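Local coordinates for protein aromatic-amino-acid aminotransferase (PDB 4F4E) that probably transfers amino groups between aromatic amino acids such as tyrosine and 2-oxoglutarate, using covalently bound pyridoxal phosphate, as a homodimer, at residues 339-351 with 361-373. Numbering follows the deposited sequence.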
loop_
_atom_site.group_PDB
_atom_site.type_symbol
_atom_site.label_atom_id
_atom_site.label_comp_id
_atom_site.label_asym_id
_atom_site.label_seq_id
_atom_site.Cartn_x
_atom_site.Cartn_y
_atom_site.Cartn_z
ATOM N N ASP A 339 -25.640 6.960 15.678
ATOM C CA ASP A 339 -26.800 6.907 16.565
ATOM C C ASP A 339 -27.154 5.476 16.961
ATOM O O ASP A 339 -27.667 5.259 18.070
ATOM C CB ASP A 339 -27.989 7.579 15.897
ATOM C CG ASP A 339 -27.868 9.136 15.845
ATOM O OD1 ASP A 339 -27.049 9.791 16.523
ATOM O OD2 ASP A 339 -28.676 9.676 15.119
ATOM N N ARG A 340 -26.931 4.499 16.077
ATOM C CA ARG A 340 -27.245 3.103 16.443
ATOM C C ARG A 340 -26.319 2.641 17.552
ATOM O O ARG A 340 -26.759 2.014 18.495
ATOM C CB ARG A 340 -27.176 2.116 15.283
ATOM C CG ARG A 340 -27.859 0.809 15.662
ATOM C CD ARG A 340 -27.366 -0.349 14.842
ATOM N NE ARG A 340 -25.981 -0.671 15.132
ATOM C CZ ARG A 340 -25.275 -1.524 14.416
ATOM N NH1 ARG A 340 -25.841 -2.128 13.355
ATOM N NH2 ARG A 340 -24.024 -1.773 14.756
ATOM N N ILE A 341 -25.041 2.991 17.469
ATOM C CA ILE A 341 -24.111 2.665 18.541
ATOM C C ILE A 341 -24.564 3.239 19.871
ATOM O O ILE A 341 -24.510 2.568 20.888
ATOM C CB ILE A 341 -22.655 3.099 18.214
ATOM C CG1 ILE A 341 -22.096 2.316 17.017
ATOM C CG2 ILE A 341 -21.761 2.950 19.459
ATOM C CD1 ILE A 341 -20.798 2.968 16.459
ATOM N N ARG A 342 -24.982 4.495 19.865
ATOM C CA ARG A 342 -25.478 5.160 21.069
ATOM C C ARG A 342 -26.714 4.438 21.620
ATOM O O ARG A 342 -26.879 4.324 22.836
ATOM C CB ARG A 342 -25.849 6.601 20.748
ATOM C CG ARG A 342 -24.689 7.534 20.459
ATOM C CD ARG A 342 -25.183 8.951 20.219
ATOM N NE ARG A 342 -24.098 9.919 20.038
ATOM C CZ ARG A 342 -24.291 11.222 19.836
ATOM N NH1 ARG A 342 -25.527 11.734 19.764
ATOM N NH2 ARG A 342 -23.257 12.033 19.741
ATOM N N ALA A 343 -27.580 3.988 20.724
ATOM C CA ALA A 343 -28.815 3.293 21.142
ATOM C C ALA A 343 -28.435 1.965 21.843
ATOM O O ALA A 343 -29.076 1.543 22.839
ATOM C CB ALA A 343 -29.688 2.990 19.934
ATOM N N MET A 344 -27.396 1.321 21.328
ATOM C CA MET A 344 -26.951 0.029 21.885
ATOM C C MET A 344 -26.286 0.259 23.223
ATOM O O MET A 344 -26.523 -0.504 24.178
ATOM C CB MET A 344 -26.025 -0.724 20.916
ATOM C CG MET A 344 -26.676 -1.219 19.640
ATOM S SD MET A 344 -28.044 -2.356 19.932
ATOM C CE MET A 344 -29.446 -1.250 19.916
ATOM N N ARG A 345 -25.445 1.298 23.309
ATOM C CA ARG A 345 -24.839 1.667 24.579
ATOM C C ARG A 345 -25.945 1.892 25.613
ATOM O O ARG A 345 -25.928 1.320 26.729
ATOM C CB ARG A 345 -24.014 2.964 24.464
ATOM C CG ARG A 345 -22.725 2.763 23.702
ATOM C CD ARG A 345 -21.905 4.060 23.611
ATOM N NE ARG A 345 -20.637 3.856 22.901
ATOM C CZ ARG A 345 -19.574 3.256 23.423
ATOM N NH1 ARG A 345 -19.606 2.790 24.665
ATOM N NH2 ARG A 345 -18.459 3.114 22.689
ATOM N N ASN A 346 -26.921 2.718 25.264
ATOM C CA ASN A 346 -27.917 3.071 26.283
ATOM C C ASN A 346 -28.824 1.876 26.604
ATOM O O ASN A 346 -29.248 1.723 27.769
ATOM C CB ASN A 346 -28.795 4.257 25.917
ATOM C CG ASN A 346 -29.624 4.716 27.107
ATOM O OD1 ASN A 346 -29.098 4.881 28.234
ATOM N ND2 ASN A 346 -30.925 4.844 26.906
ATOM N N GLY A 347 -29.121 1.080 25.586
ATOM C CA GLY A 347 -29.938 -0.119 25.795
ATOM C C GLY A 347 -29.230 -1.093 26.720
ATOM O O GLY A 347 -29.874 -1.723 27.543
ATOM N N LEU A 348 -27.908 -1.235 26.598
ATOM C CA LEU A 348 -27.164 -2.131 27.486
ATOM C C LEU A 348 -27.185 -1.582 28.900
ATOM O O LEU A 348 -27.469 -2.295 29.885
ATOM C CB LEU A 348 -25.738 -2.369 26.988
ATOM C CG LEU A 348 -24.826 -3.329 27.781
ATOM C CD1 LEU A 348 -25.360 -4.771 27.841
ATOM C CD2 LEU A 348 -23.417 -3.290 27.218
ATOM N N VAL A 349 -26.932 -0.280 29.040
ATOM C CA VAL A 349 -26.985 0.316 30.371
ATOM C C VAL A 349 -28.348 0.126 31.040
ATOM O O VAL A 349 -28.425 -0.300 32.190
ATOM C CB VAL A 349 -26.650 1.819 30.305
ATOM C CG1 VAL A 349 -26.778 2.443 31.691
ATOM C CG2 VAL A 349 -25.211 2.014 29.750
ATOM N N GLU A 350 -29.419 0.416 30.306
ATOM C CA GLU A 350 -30.765 0.276 30.874
ATOM C C GLU A 350 -31.023 -1.165 31.336
ATOM O O GLU A 350 -31.606 -1.397 32.413
ATOM C CB GLU A 350 -31.851 0.633 29.866
ATOM C CG GLU A 350 -32.027 2.090 29.467
ATOM C CD GLU A 350 -32.853 2.222 28.162
ATOM O OE1 GLU A 350 -32.972 1.233 27.384
ATOM O OE2 GLU A 350 -33.388 3.322 27.905
ATOM N N ARG A 351 -30.656 -2.121 30.488
ATOM C CA ARG A 351 -30.914 -3.524 30.763
ATOM C C ARG A 351 -30.147 -4.050 31.966
ATOM O O ARG A 351 -30.695 -4.825 32.755
ATOM C CB ARG A 351 -30.609 -4.362 29.518
ATOM C CG ARG A 351 -31.664 -4.185 28.445
ATOM C CD ARG A 351 -31.155 -4.696 27.122
ATOM N NE ARG A 351 -32.196 -4.761 26.121
ATOM C CZ ARG A 351 -32.760 -3.706 25.548
ATOM N NH1 ARG A 351 -32.380 -2.458 25.825
ATOM N NH2 ARG A 351 -33.725 -3.896 24.683
ATOM N N PHE A 361 -23.082 0.326 35.321
ATOM C CA PHE A 361 -22.573 0.379 33.934
ATOM C C PHE A 361 -22.850 1.689 33.193
ATOM O O PHE A 361 -22.654 1.796 31.984
ATOM C CB PHE A 361 -23.069 -0.829 33.162
ATOM C CG PHE A 361 -22.284 -2.071 33.438
ATOM C CD1 PHE A 361 -22.634 -2.910 34.480
ATOM C CD2 PHE A 361 -21.191 -2.398 32.653
ATOM C CE1 PHE A 361 -21.894 -4.046 34.736
ATOM C CE2 PHE A 361 -20.455 -3.553 32.893
ATOM C CZ PHE A 361 -20.808 -4.368 33.947
ATOM N N SER A 362 -23.258 2.706 33.929
ATOM C CA SER A 362 -23.367 4.071 33.410
ATOM C C SER A 362 -22.188 4.592 32.519
ATOM O O SER A 362 -22.409 5.295 31.529
ATOM C CB SER A 362 -23.626 4.991 34.612
ATOM O OG SER A 362 -23.819 6.330 34.205
ATOM N N PHE A 363 -20.944 4.243 32.856
ATOM C CA PHE A 363 -19.792 4.600 32.054
ATOM C C PHE A 363 -19.885 4.173 30.569
ATOM O O PHE A 363 -19.246 4.781 29.723
ATOM C CB PHE A 363 -18.506 4.033 32.649
ATOM C CG PHE A 363 -18.416 2.536 32.617
ATOM C CD1 PHE A 363 -17.885 1.871 31.516
ATOM C CD2 PHE A 363 -18.864 1.777 33.707
ATOM C CE1 PHE A 363 -17.799 0.489 31.491
ATOM C CE2 PHE A 363 -18.752 0.389 33.689
ATOM C CZ PHE A 363 -18.259 -0.251 32.573
ATOM N N ILE A 364 -20.703 3.173 30.264
ATOM C CA ILE A 364 -20.870 2.733 28.877
ATOM C C ILE A 364 -21.485 3.850 28.057
ATOM O O ILE A 364 -21.222 3.964 26.870
ATOM C CB ILE A 364 -21.747 1.444 28.787
ATOM C CG1 ILE A 364 -21.028 0.269 29.465
ATOM C CG2 ILE A 364 -22.054 1.066 27.337
ATOM C CD1 ILE A 364 -19.809 -0.245 28.719
ATOM N N ASN A 365 -22.328 4.671 28.651
ATOM C CA ASN A 365 -22.878 5.795 27.881
ATOM C C ASN A 365 -21.906 6.968 27.663
ATOM O O ASN A 365 -22.087 7.763 26.716
ATOM C CB ASN A 365 -24.140 6.310 28.547
ATOM C CG ASN A 365 -25.349 5.451 28.251
ATOM O OD1 ASN A 365 -25.486 4.854 27.171
ATOM N ND2 ASN A 365 -26.276 5.433 29.203
ATOM N N ALA A 366 -20.882 7.042 28.511
ATOM C CA ALA A 366 -19.867 8.106 28.471
ATOM C C ALA A 366 -18.749 7.763 27.505
ATOM O O ALA A 366 -18.125 8.663 26.924
ATOM C CB ALA A 366 -19.275 8.277 29.847
ATOM N N GLN A 367 -18.489 6.466 27.349
ATOM C CA GLN A 367 -17.553 5.983 26.333
ATOM C C GLN A 367 -18.138 6.145 24.930
ATOM O O GLN A 367 -19.358 6.169 24.740
ATOM C CB GLN A 367 -17.068 4.552 26.661
ATOM C CG GLN A 367 -16.317 4.553 27.984
ATOM C CD GLN A 367 -15.930 3.206 28.535
ATOM O OE1 GLN A 367 -16.320 2.176 28.018
ATOM N NE2 GLN A 367 -15.144 3.223 29.614
ATOM N N ARG A 368 -17.250 6.337 23.959
ATOM C CA ARG A 368 -17.657 6.675 22.592
ATOM C C ARG A 368 -16.918 5.875 21.544
ATOM O O ARG A 368 -15.754 5.545 21.710
ATOM C CB ARG A 368 -17.379 8.156 22.291
ATOM C CG ARG A 368 -18.051 9.094 23.243
ATOM C CD ARG A 368 -18.231 10.468 22.622
ATOM N NE ARG A 368 -16.939 11.024 22.375
ATOM C CZ ARG A 368 -16.707 12.149 21.721
ATOM N NH1 ARG A 368 -17.705 12.925 21.290
ATOM N NH2 ARG A 368 -15.453 12.531 21.587
ATOM N N GLY A 369 -17.591 5.663 20.426
ATOM C CA GLY A 369 -17.038 4.990 19.263
ATOM C C GLY A 369 -17.411 3.536 19.272
ATOM O O GLY A 369 -18.394 3.126 19.918
ATOM N N MET A 370 -16.620 2.735 18.576
ATOM C CA MET A 370 -16.985 1.344 18.358
ATOM C C MET A 370 -16.697 0.438 19.564
ATOM O O MET A 370 -17.183 -0.681 19.612
ATOM C CB MET A 370 -16.226 0.787 17.167
ATOM C CG MET A 370 -16.594 1.553 15.925
ATOM S SD MET A 370 -16.393 0.491 14.501
ATOM C CE MET A 370 -16.773 1.788 13.327
ATOM N N PHE A 371 -15.874 0.905 20.493
ATOM C CA PHE A 371 -15.420 0.063 21.623
ATOM C C PHE A 371 -15.774 0.577 22.990
ATOM O O PHE A 371 -15.938 1.792 23.215
ATOM C CB PHE A 371 -13.897 -0.087 21.580
ATOM C CG PHE A 371 -13.423 -0.586 20.280
ATOM C CD1 PHE A 371 -13.572 -1.917 19.952
ATOM C CD2 PHE A 371 -12.888 0.290 19.356
ATOM C CE1 PHE A 371 -13.209 -2.374 18.721
ATOM C CE2 PHE A 371 -12.495 -0.151 18.122
ATOM C CZ PHE A 371 -12.654 -1.490 17.788
ATOM N N SER A 372 -15.828 -0.361 23.930
ATOM C CA SER A 372 -15.849 -0.031 25.354
ATOM C C SER A 372 -15.015 -1.049 26.108
ATOM O O SER A 372 -14.969 -2.232 25.752
ATOM C CB SER A 372 -17.280 -0.056 25.917
ATOM O OG SER A 372 -17.813 1.267 26.042
ATOM N N TYR A 373 -14.335 -0.577 27.143
ATOM C CA TYR A 373 -13.781 -1.473 28.156
ATOM C C TYR A 373 -14.917 -1.756 29.149
ATOM O O TYR A 373 -15.292 -0.885 29.979
ATOM C CB TYR A 373 -12.540 -0.860 28.816
ATOM C CG TYR A 373 -11.215 -1.366 28.219
ATOM C CD1 TYR A 373 -11.094 -1.688 26.877
ATOM C CD2 TYR A 373 -10.091 -1.538 29.022
ATOM C CE1 TYR A 373 -9.918 -2.213 26.359
ATOM C CE2 TYR A 373 -8.898 -2.032 28.510
ATOM C CZ TYR A 373 -8.801 -2.344 27.167
ATOM O OH TYR A 373 -7.628 -2.844 26.636
HETATM O O HOH W 1 -25.832 6.082 24.630
HETATM O O HOH W 2 -20.709 5.944 20.811
#
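The R345 guanidinium carries the carbonyl of Q367 over one face, O standing 3.1 Å above the plane near its centre, while oxygens of 361-373 line the edge at NH1 and NH2. In its plane lie S372 OG, 2.7 Å from R345 NH1, and F371 O, 2.9 Å from R345 NH2; I364 O and G369 O, tilted somewhat from it, accept a second bond from NH1 and NH2 respectively. R345 NE gives its hydrogen to a water that also accepts from G369 N, so every N-H is used. The side chain is extended from CG to NE and turns at chi4 (-76°), which sets the face under Q367 O and the NH1/NH2 edge toward its acceptors. S372 OG donates in turn to Q367 OE1, which fixes the direction of its hydroxyl proton. Nearer F361, N365 ND2 bonds N346 OD1 at 3.0 Å, the amide planes 38° apart, and V349 CG2 packs on I364 CB at 3.6 Å. Thus one buried arginine of long helix 324-354 ties together the short helix 363-366, the turn after it and strand 371-373, which pairs with 397-399. It exemplifies a buried arginine satisfied by neutral acceptors, its positive charge probably stabilised by carbonyl and hydroxyl dipoles rather than by a counter-ion.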